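Long-range contacts in carbon monoxide dehydrogenase (Thermococcus sp. AM4, PDB 6T7J), which catalyses the oxidation of carbon monoxide to carbon dioxide, passing the electrons on to an acceptor, probably ferredoxin, through iron-sulfur clusters: residues A[86-90]-A[215-219]; A[91-97]-A[558-562]; A[182-186]-A[598-602]; A[196-200]-A[218-222]. All blocks are in the same frame, centred on the assembly; numbering follows the deposited sequence.

Contact 1 of 4, residues A[86-90]-A[215-219]; sequences ARNLL and LLLHG. With SF4 (iron/sulfur cluster), chain D.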
# COMPACT_ATOMS: atom_id res chain seq x y z
N ALA A 86 -10.08 6.03 9.64
CA ALA A 86 -10.41 5.79 8.23
C ALA A 86 -9.16 5.45 7.42
O ALA A 86 -9.20 4.56 6.57
CB ALA A 86 -11.12 7.01 7.65
N ARG A 87 -8.05 6.14 7.68
CA ARG A 87 -6.82 5.87 6.94
C ARG A 87 -6.28 4.48 7.23
O ARG A 87 -5.87 3.76 6.31
CB ARG A 87 -5.76 6.93 7.27
CG ARG A 87 -6.02 8.30 6.66
CD ARG A 87 -4.79 9.19 6.72
NE ARG A 87 -4.32 9.41 8.09
CZ ARG A 87 -3.47 10.37 8.44
NH1 ARG A 87 -2.99 11.20 7.53
NH2 ARG A 87 -3.09 10.50 9.71
N ASN A 88 -6.26 4.08 8.51
CA ASN A 88 -5.77 2.75 8.85
C ASN A 88 -6.64 1.67 8.21
O ASN A 88 -6.13 0.68 7.66
CB ASN A 88 -5.71 2.58 10.37
CG ASN A 88 -4.74 3.56 11.02
OD1 ASN A 88 -3.83 4.08 10.38
ND2 ASN A 88 -4.93 3.80 12.31
N LEU A 89 -7.97 1.85 8.23
CA LEU A 89 -8.85 0.89 7.57
C LEU A 89 -8.61 0.87 6.06
O LEU A 89 -8.66 -0.19 5.43
CB LEU A 89 -10.31 1.21 7.88
CG LEU A 89 -11.28 0.05 7.65
CD1 LEU A 89 -11.18 -0.96 8.78
CD2 LEU A 89 -12.70 0.56 7.49
N LEU A 90 -8.35 2.04 5.47
CA LEU A 90 -8.06 2.11 4.05
C LEU A 90 -6.80 1.31 3.71
O LEU A 90 -6.75 0.63 2.68
CB LEU A 90 -7.89 3.56 3.61
CG LEU A 90 -7.74 3.75 2.10
CD1 LEU A 90 -8.86 3.03 1.41
CD2 LEU A 90 -7.73 5.22 1.70
N LEU A 215 -12.07 8.94 1.95
CA LEU A 215 -11.19 7.80 2.21
C LEU A 215 -11.95 6.48 2.10
O LEU A 215 -11.50 5.55 1.42
CB LEU A 215 -10.56 7.94 3.60
CG LEU A 215 -9.44 8.96 3.80
CD1 LEU A 215 -9.23 9.24 5.28
CD2 LEU A 215 -8.15 8.49 3.16
N LEU A 216 -13.12 6.40 2.74
CA LEU A 216 -13.86 5.15 2.74
C LEU A 216 -14.53 4.89 1.39
O LEU A 216 -14.71 3.73 1.01
CB LEU A 216 -14.89 5.15 3.87
CG LEU A 216 -14.26 5.20 5.26
CD1 LEU A 216 -15.29 4.97 6.35
CD2 LEU A 216 -13.12 4.18 5.38
N LEU A 217 -14.86 5.94 0.64
CA LEU A 217 -15.40 5.73 -0.71
C LEU A 217 -14.33 5.18 -1.64
O LEU A 217 -14.60 4.30 -2.47
CB LEU A 217 -15.98 7.04 -1.25
CG LEU A 217 -17.34 7.47 -0.70
CD1 LEU A 217 -17.71 8.85 -1.21
CD2 LEU A 217 -18.41 6.45 -1.06
N HIS A 218 -13.09 5.67 -1.52
CA HIS A 218 -12.03 5.07 -2.31
C HIS A 218 -11.72 3.65 -1.83
O HIS A 218 -11.33 2.80 -2.63
CB HIS A 218 -10.76 5.91 -2.28
CG HIS A 218 -9.66 5.34 -3.12
ND1 HIS A 218 -8.51 4.80 -2.57
CD2 HIS A 218 -9.55 5.19 -4.46
CE1 HIS A 218 -7.73 4.37 -3.55
NE2 HIS A 218 -8.34 4.58 -4.70
N GLY A 219 -11.88 3.39 -0.53
CA GLY A 219 -11.79 2.02 -0.06
C GLY A 219 -12.83 1.13 -0.71
O GLY A 219 -12.55 -0.02 -1.06
FE1 SF4 D . -0.36 12.89 11.54
FE2 SF4 D . -0.31 10.17 11.80
FE3 SF4 D . 0.78 11.74 13.82
FE4 SF4 D . 1.86 11.50 11.29
S1 SF4 D . 1.69 9.85 12.89
S2 SF4 D . 1.63 13.44 12.54
S3 SF4 D . 0.08 11.37 9.87
S4 SF4 D . -1.42 11.65 13.17
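Two helical turns, 86-90 of helix 81-115 and 215-219 of helix 212-242, run side by side in the same direction: their axes approach to 9.4 Å at 13°. The register tightens toward the C-terminal end, from 6.4 Å between the CA atoms of Ala-86 and Leu-215 to 5.6 Å between those of Leu-90 and Gly-219. Glycine eases this approach: CD1 of Leu-90 lies 3.4 Å from CA of Gly-219, and a CB there would be tight. The other methyl, CD2 of Leu-90, meets CD2 of Leu-215 at 3.6 Å. Earlier in the segment, CB of Ala-86 rests 3.8 Å from CD1 of Leu-215, and CD2 of Leu-216 reaches CD2 of Leu-89 at 4.2 Å. Helix 586-595 packs on this side through Val-588, which touches both Ala-86 and Leu-216. The CA-to-CB bond of Arg-87 points away from helix 212-242, yet its CG touches CD1 of Leu-215 at 3.6 Å, while its NH2 stands 3.3 Å from S3 of the SF4 cluster. No hydrogen bond crosses between the segments; apolar contact holds them together and packs the aliphatic stem of an arginine whose charged end lies beside the cluster.

Contact 2 of 4, residues A[91-97]-A[558-562]; sequences RMIAAGA and EKAVS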
# COMPACT_ATOMS: atom_id res chain seq x y z
N ARG A 91 -5.79 1.37 4.58
CA ARG A 91 -4.58 0.59 4.31
C ARG A 91 -4.83 -0.90 4.49
O ARG A 91 -4.23 -1.72 3.77
CB ARG A 91 -3.44 1.07 5.21
CG ARG A 91 -2.91 2.44 4.82
CD ARG A 91 -1.47 2.65 5.23
NE ARG A 91 -0.96 3.92 4.72
CZ ARG A 91 0.18 4.49 5.11
NH1 ARG A 91 0.93 3.90 6.02
NH2 ARG A 91 0.55 5.65 4.58
N MET A 92 -5.72 -1.28 5.40
CA MET A 92 -6.12 -2.69 5.48
C MET A 92 -6.77 -3.15 4.18
O MET A 92 -6.45 -4.23 3.65
CB MET A 92 -7.07 -2.90 6.66
CG MET A 92 -6.47 -2.62 8.02
SD MET A 92 -7.53 -3.16 9.37
CE MET A 92 -6.84 -4.78 9.72
N ILE A 93 -7.69 -2.35 3.65
CA ILE A 93 -8.34 -2.69 2.38
C ILE A 93 -7.30 -2.78 1.27
O ILE A 93 -7.35 -3.69 0.43
CB ILE A 93 -9.43 -1.66 2.04
CG1 ILE A 93 -10.58 -1.74 3.04
CG2 ILE A 93 -9.94 -1.87 0.62
CD1 ILE A 93 -11.60 -0.64 2.87
N ALA A 94 -6.35 -1.83 1.24
CA ALA A 94 -5.30 -1.85 0.24
C ALA A 94 -4.50 -3.14 0.29
O ALA A 94 -4.23 -3.75 -0.74
CB ALA A 94 -4.38 -0.64 0.42
N ALA A 95 -4.12 -3.58 1.50
CA ALA A 95 -3.31 -4.78 1.62
C ALA A 95 -4.08 -6.03 1.21
O ALA A 95 -3.52 -6.92 0.54
CB ALA A 95 -2.78 -4.92 3.05
N GLY A 96 -5.36 -6.12 1.58
CA GLY A 96 -6.14 -7.28 1.16
C GLY A 96 -6.34 -7.33 -0.35
O GLY A 96 -6.17 -8.39 -0.98
N ALA A 97 -6.72 -6.20 -0.94
CA ALA A 97 -6.85 -6.12 -2.39
C ALA A 97 -5.53 -6.46 -3.07
O ALA A 97 -5.52 -7.13 -4.10
CB ALA A 97 -7.32 -4.73 -2.80
N GLU A 558 -6.32 -8.77 6.42
CA GLU A 558 -6.70 -7.60 5.63
C GLU A 558 -7.46 -8.01 4.38
O GLU A 558 -8.31 -7.26 3.88
CB GLU A 558 -5.46 -6.78 5.28
CG GLU A 558 -4.78 -6.14 6.50
CD GLU A 558 -3.33 -5.75 6.24
OE1 GLU A 558 -2.96 -4.59 6.53
OE2 GLU A 558 -2.56 -6.60 5.75
N LYS A 559 -7.18 -9.21 3.86
CA LYS A 559 -7.99 -9.77 2.78
C LYS A 559 -9.45 -9.87 3.19
O LYS A 559 -10.35 -9.59 2.39
CB LYS A 559 -7.45 -11.15 2.39
CG LYS A 559 -6.40 -11.12 1.30
CD LYS A 559 -5.85 -12.52 1.04
CE LYS A 559 -5.18 -13.08 2.28
NZ LYS A 559 -4.91 -14.54 2.15
N ALA A 560 -9.71 -10.28 4.44
CA ALA A 560 -11.09 -10.35 4.92
C ALA A 560 -11.73 -8.97 4.96
O ALA A 560 -12.93 -8.83 4.69
CB ALA A 560 -11.13 -10.99 6.31
N VAL A 561 -10.94 -7.94 5.28
CA VAL A 561 -11.48 -6.58 5.28
C VAL A 561 -11.87 -6.17 3.87
O VAL A 561 -12.95 -5.60 3.64
CB VAL A 561 -10.46 -5.60 5.89
CG1 VAL A 561 -11.04 -4.19 5.91
CG2 VAL A 561 -10.08 -6.04 7.29
N SER A 562 -11.00 -6.46 2.89
CA SER A 562 -11.35 -6.15 1.50
C SER A 562 -12.59 -6.92 1.06
O SER A 562 -13.46 -6.36 0.37
CB SER A 562 -10.17 -6.47 0.58
OG SER A 562 -10.51 -6.21 -0.77
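Glu-558, with chi1 m and chi2 t, extends along helix 81-115: its CB sits 3.2 Å from O of Met-92 and its OE2 3.2 Å from CB of Ala-95. Its carboxylate pairs outside the two segments, in a salt bridge with Arg-91 of the second subunit. Arg-91 of this chain, led away from 558-562, is hydrogen-bonded through NE to Thr-204 and bridges through NH2 to Glu-558 of the second subunit. Val-561, rotamer t, places CG1 3.8 Å from CG1 of Ile-93 and 4.2 Å from CB of Met-92. Ser-562 has its CB 3.8 Å from N of Ala-97, and its OG is hydrogen-bonded to Asp-226. Lys-559 leads away, its chi3 m bend carrying NZ to Gln-342 and the side chain to the broken Fe4S4 cluster. The axes of the two segments cross at -99° and approach to 6.8 Å, a closeness permitted by Gly-96: its CA makes a CA-H...O contact with O of Glu-558 (3.5 Å, 145° at the hydrogen), where any CB would collide. Close backbone packing, with Val-561 adding apolar contacts, brings the first turn of helix 558-569 against helix 81-115, and its neighbours Glu-558 and Lys-559 serve the dimer interface and the cluster pocket.

Contact 3 of 4, residues A[182-186]-A[598-602]; sequences VWEKA and DIIGG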
# COMPACT_ATOMS: atom_id res chain seq x y z
N VAL A 182 -25.36 2.09 -9.60
CA VAL A 182 -25.13 2.47 -8.21
C VAL A 182 -23.71 2.97 -8.02
O VAL A 182 -23.47 4.06 -7.48
CB VAL A 182 -25.43 1.28 -7.28
CG1 VAL A 182 -24.80 1.50 -5.91
CG2 VAL A 182 -26.93 1.07 -7.15
N TRP A 183 -22.73 2.18 -8.46
CA TRP A 183 -21.33 2.56 -8.33
C TRP A 183 -21.00 3.81 -9.13
O TRP A 183 -20.14 4.60 -8.72
CB TRP A 183 -20.43 1.40 -8.77
CG TRP A 183 -20.61 0.15 -7.98
CD1 TRP A 183 -20.94 0.05 -6.66
CD2 TRP A 183 -20.46 -1.20 -8.46
NE1 TRP A 183 -21.01 -1.27 -6.29
CE2 TRP A 183 -20.72 -2.06 -7.38
CE3 TRP A 183 -20.14 -1.75 -9.70
CZ2 TRP A 183 -20.66 -3.45 -7.50
CZ3 TRP A 183 -20.09 -3.13 -9.82
CH2 TRP A 183 -20.35 -3.96 -8.72
N GLU A 184 -21.67 4.01 -10.27
CA GLU A 184 -21.44 5.21 -11.06
C GLU A 184 -21.95 6.45 -10.34
O GLU A 184 -21.26 7.47 -10.28
CB GLU A 184 -22.10 5.06 -12.43
CG GLU A 184 -21.97 6.27 -13.33
CD GLU A 184 -22.70 6.09 -14.65
OE1 GLU A 184 -22.88 7.09 -15.38
OE2 GLU A 184 -23.10 4.94 -14.96
N LYS A 185 -23.16 6.38 -9.78
CA LYS A 185 -23.69 7.50 -9.01
C LYS A 185 -22.81 7.79 -7.79
O LYS A 185 -22.55 8.95 -7.46
CB LYS A 185 -25.13 7.22 -8.58
CG LYS A 185 -25.97 8.47 -8.35
CD LYS A 185 -26.72 8.41 -7.02
CE LYS A 185 -25.86 8.91 -5.87
NZ LYS A 185 -25.49 10.35 -6.01
N ALA A 186 -22.33 6.74 -7.12
CA ALA A 186 -21.43 6.93 -5.99
C ALA A 186 -20.03 7.34 -6.42
O ALA A 186 -19.28 7.89 -5.60
CB ALA A 186 -21.36 5.65 -5.16
N ASP A 598 -27.33 4.13 2.26
CA ASP A 598 -27.92 5.03 1.27
C ASP A 598 -27.06 5.13 0.02
O ASP A 598 -27.59 5.40 -1.07
CB ASP A 598 -28.10 6.42 1.89
CG ASP A 598 -29.33 6.51 2.77
OD1 ASP A 598 -29.28 6.01 3.91
OD2 ASP A 598 -30.35 7.09 2.31
N ILE A 599 -25.76 4.91 0.14
CA ILE A 599 -24.86 5.12 -0.99
C ILE A 599 -24.87 3.92 -1.94
O ILE A 599 -25.01 4.08 -3.15
CB ILE A 599 -23.43 5.42 -0.48
CG1 ILE A 599 -23.43 6.71 0.35
CG2 ILE A 599 -22.46 5.53 -1.65
CD1 ILE A 599 -23.97 7.92 -0.38
N ILE A 600 -24.72 2.71 -1.40
CA ILE A 600 -24.47 1.55 -2.24
C ILE A 600 -25.47 0.43 -1.98
O ILE A 600 -25.56 -0.52 -2.77
CB ILE A 600 -23.02 1.05 -2.06
CG1 ILE A 600 -22.64 1.06 -0.58
CG2 ILE A 600 -22.06 1.94 -2.83
CD1 ILE A 600 -22.99 -0.20 0.15
N GLY A 601 -26.21 0.51 -0.88
CA GLY A 601 -27.28 -0.43 -0.61
C GLY A 601 -26.95 -1.54 0.37
O GLY A 601 -27.83 -2.36 0.66
N GLY A 602 -25.72 -1.60 0.88
CA GLY A 602 -25.35 -2.54 1.92
C GLY A 602 -24.73 -1.80 3.09
O GLY A 602 -24.58 -0.57 3.07
O HOH W 1 -24.90 5.93 -5.58
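Val-182 lays CG1 over the backbone at the end of helix 597-600, 3.7 Å from CA of Ile-600 and 3.8 Å from O of Ile-599. One turn on, Ala-186 presents CB to CG2 of Ile-599 at 3.7 Å, so the two residues that point toward the partner lie on one face of helix 177-186. CG2 of Ile-600 lies against both, 4.1 Å from CG1 of Val-182 and 4.4 Å from CB of Ala-186, and also reaches the edge of the Trp-183 ring, 4.4 Å from CD1. That indole is held elsewhere: its NE1 is hydrogen-bonded to O of Ala-569, and its ring meets Trp-228 edge-to-face. Gly-601 is the first residue past helix 597-600, at a positive phi of 100° where a CB would be jammed against the preceding carbonyl oxygen; O of Ile-600 is hydrogen-bonded to Arg-179. Between the segments no direct hydrogen bond forms. Instead a water donates to O of Val-182 at 3.0 Å and to O of Ile-599 at 3.1 Å. The burial is modest, 189 Å², and Ile-599 is exposed, so this is a peripheral junction in which a few apolar side chains fit together while one water joins two carbonyl oxygens that could not bond to each other.

Contact 4 of 4, residues A[196-200]-A[218-222]; sequences EVCEC and HGIRT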
# COMPACT_ATOMS: atom_id res chain seq x y z
N GLU A 196 -5.64 1.40 -7.89
CA GLU A 196 -6.48 1.60 -6.71
C GLU A 196 -5.69 1.38 -5.43
O GLU A 196 -5.78 2.17 -4.48
CB GLU A 196 -7.71 0.69 -6.76
CG GLU A 196 -8.53 0.77 -8.05
CD GLU A 196 -9.01 2.18 -8.37
OE1 GLU A 196 -9.18 2.98 -7.43
OE2 GLU A 196 -9.23 2.48 -9.56
N VAL A 197 -4.90 0.30 -5.39
CA VAL A 197 -4.06 0.04 -4.22
C VAL A 197 -3.10 1.20 -3.98
O VAL A 197 -2.97 1.71 -2.85
CB VAL A 197 -3.31 -1.30 -4.38
CG1 VAL A 197 -2.13 -1.37 -3.41
CG2 VAL A 197 -4.25 -2.47 -4.16
N CYS A 198 -2.42 1.63 -5.04
CA CYS A 198 -1.44 2.70 -4.90
C CYS A 198 -2.10 4.01 -4.50
O CYS A 198 -1.52 4.79 -3.72
CB CYS A 198 -0.66 2.85 -6.21
SG CYS A 198 0.20 4.41 -6.43
N GLU A 199 -3.32 4.27 -4.98
CA GLU A 199 -4.02 5.49 -4.59
C GLU A 199 -4.44 5.44 -3.13
O GLU A 199 -4.47 6.48 -2.47
CB GLU A 199 -5.24 5.74 -5.48
CG GLU A 199 -6.08 6.93 -5.01
CD GLU A 199 -7.04 7.44 -6.07
OE1 GLU A 199 -7.94 8.24 -5.71
OE2 GLU A 199 -6.90 7.06 -7.25
N CYS A 200 -4.78 4.26 -2.60
CA CYS A 200 -5.02 4.19 -1.17
C CYS A 200 -3.74 4.51 -0.40
O CYS A 200 -3.75 5.29 0.55
CB CYS A 200 -5.57 2.82 -0.75
SG CYS A 200 -7.20 2.36 -1.38
N HIS A 218 -13.09 5.67 -1.52
CA HIS A 218 -12.03 5.07 -2.31
C HIS A 218 -11.72 3.65 -1.83
O HIS A 218 -11.33 2.80 -2.63
CB HIS A 218 -10.76 5.91 -2.28
CG HIS A 218 -9.66 5.34 -3.12
ND1 HIS A 218 -8.51 4.80 -2.57
CD2 HIS A 218 -9.55 5.19 -4.46
CE1 HIS A 218 -7.73 4.37 -3.55
NE2 HIS A 218 -8.34 4.58 -4.70
N GLY A 219 -11.88 3.39 -0.53
CA GLY A 219 -11.79 2.02 -0.06
C GLY A 219 -12.83 1.13 -0.71
O GLY A 219 -12.55 -0.02 -1.06
N ILE A 220 -14.04 1.65 -0.88
CA ILE A 220 -15.08 0.92 -1.59
C ILE A 220 -14.65 0.64 -3.03
O ILE A 220 -14.80 -0.48 -3.54
CB ILE A 220 -16.41 1.70 -1.54
CG1 ILE A 220 -17.12 1.45 -0.21
CG2 ILE A 220 -17.31 1.31 -2.71
CD1 ILE A 220 -18.11 2.52 0.17
N ARG A 221 -14.10 1.66 -3.70
CA ARG A 221 -13.63 1.48 -5.07
C ARG A 221 -12.54 0.41 -5.16
O ARG A 221 -12.54 -0.42 -6.07
CB ARG A 221 -13.11 2.81 -5.62
CG ARG A 221 -12.43 2.71 -6.98
CD ARG A 221 -12.48 4.03 -7.74
NE ARG A 221 -11.78 5.10 -7.04
CZ ARG A 221 -11.76 6.37 -7.44
NH1 ARG A 221 -12.41 6.74 -8.54
NH2 ARG A 221 -11.09 7.28 -6.74
N THR A 222 -11.60 0.42 -4.21
CA THR A 222 -10.52 -0.56 -4.22
C THR A 222 -11.04 -1.97 -3.93
O THR A 222 -10.61 -2.94 -4.57
CB THR A 222 -9.45 -0.16 -3.19
OG1 THR A 222 -9.00 1.17 -3.47
CG2 THR A 222 -8.27 -1.12 -3.24
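This is an antiparallel helix pair from a helical hairpin: helices 193-203 and 212-242 follow one another in the chain, and the segments' axes pass 9.5 Å apart at a crossing angle of -154°. Its polar centre is a salt-bridge network of Glu-196, Glu-199 and Arg-221. OE1 of Glu-199 is 3.5 Å from NH2 of Arg-221. OE1 of Glu-196 is 3.4 Å from NE of Arg-221 but well out of the guanidinium plane, so this bridge is one of charge without an N-H aimed at the oxygen. Both carboxylates have stronger partners outside: OE2 of each forms a salt bridge with Arg-191, and OE1 of Glu-199 forms another with Arg-203. His-218 NE2 donates to OE1 of Glu-196, but weakly, at 3.3 Å with an N-H...O angle of 127°. Over one face of that imidazole lies CG of Glu-199, 3.3 Å from NE2. The hydroxyl of Thr-222 is satisfied within its own helix, OG1 donating to O of His-218 at 3.0 Å. The buried charges are therefore compensated by several arginines, while between the two segments the geometry yields a single, weak hydrogen bond. Cys-200 and Thr-222 also adjoin helix 81-115. SG of Cys-200 lies 3.7 Å from the centroid of the His-218 ring, an oblique sulfur-aromatic contact, and 3.0 Å from OG1 of Thr-222.

In the fold
From the N terminus, helix 81-115 comes first and supplies consecutive segments to contacts 1 and 2. Contact 1 closes a loop at helix 212-242, whereas contact 2 waits for helix 558-569, so the two cross. Helix 177-186 then opens contact 3, which ends at 598-602 and crosses both earlier loops. Contact 4, between helices 193-203 and 212-242, nests inside the loops of contacts 2 and 3 and shares His-218 and Gly-219 with contact 1. Contacts 1, 2 and 4 touch pairwise, with centres 8 to 10 Å apart; contacts 1 and 4 bring helices 81-115, 193-203 and 212-242 together, and contact 2 ties helix 558-569 to them. Contact 3 touches contact 1 through Leu-217 and Ile-599.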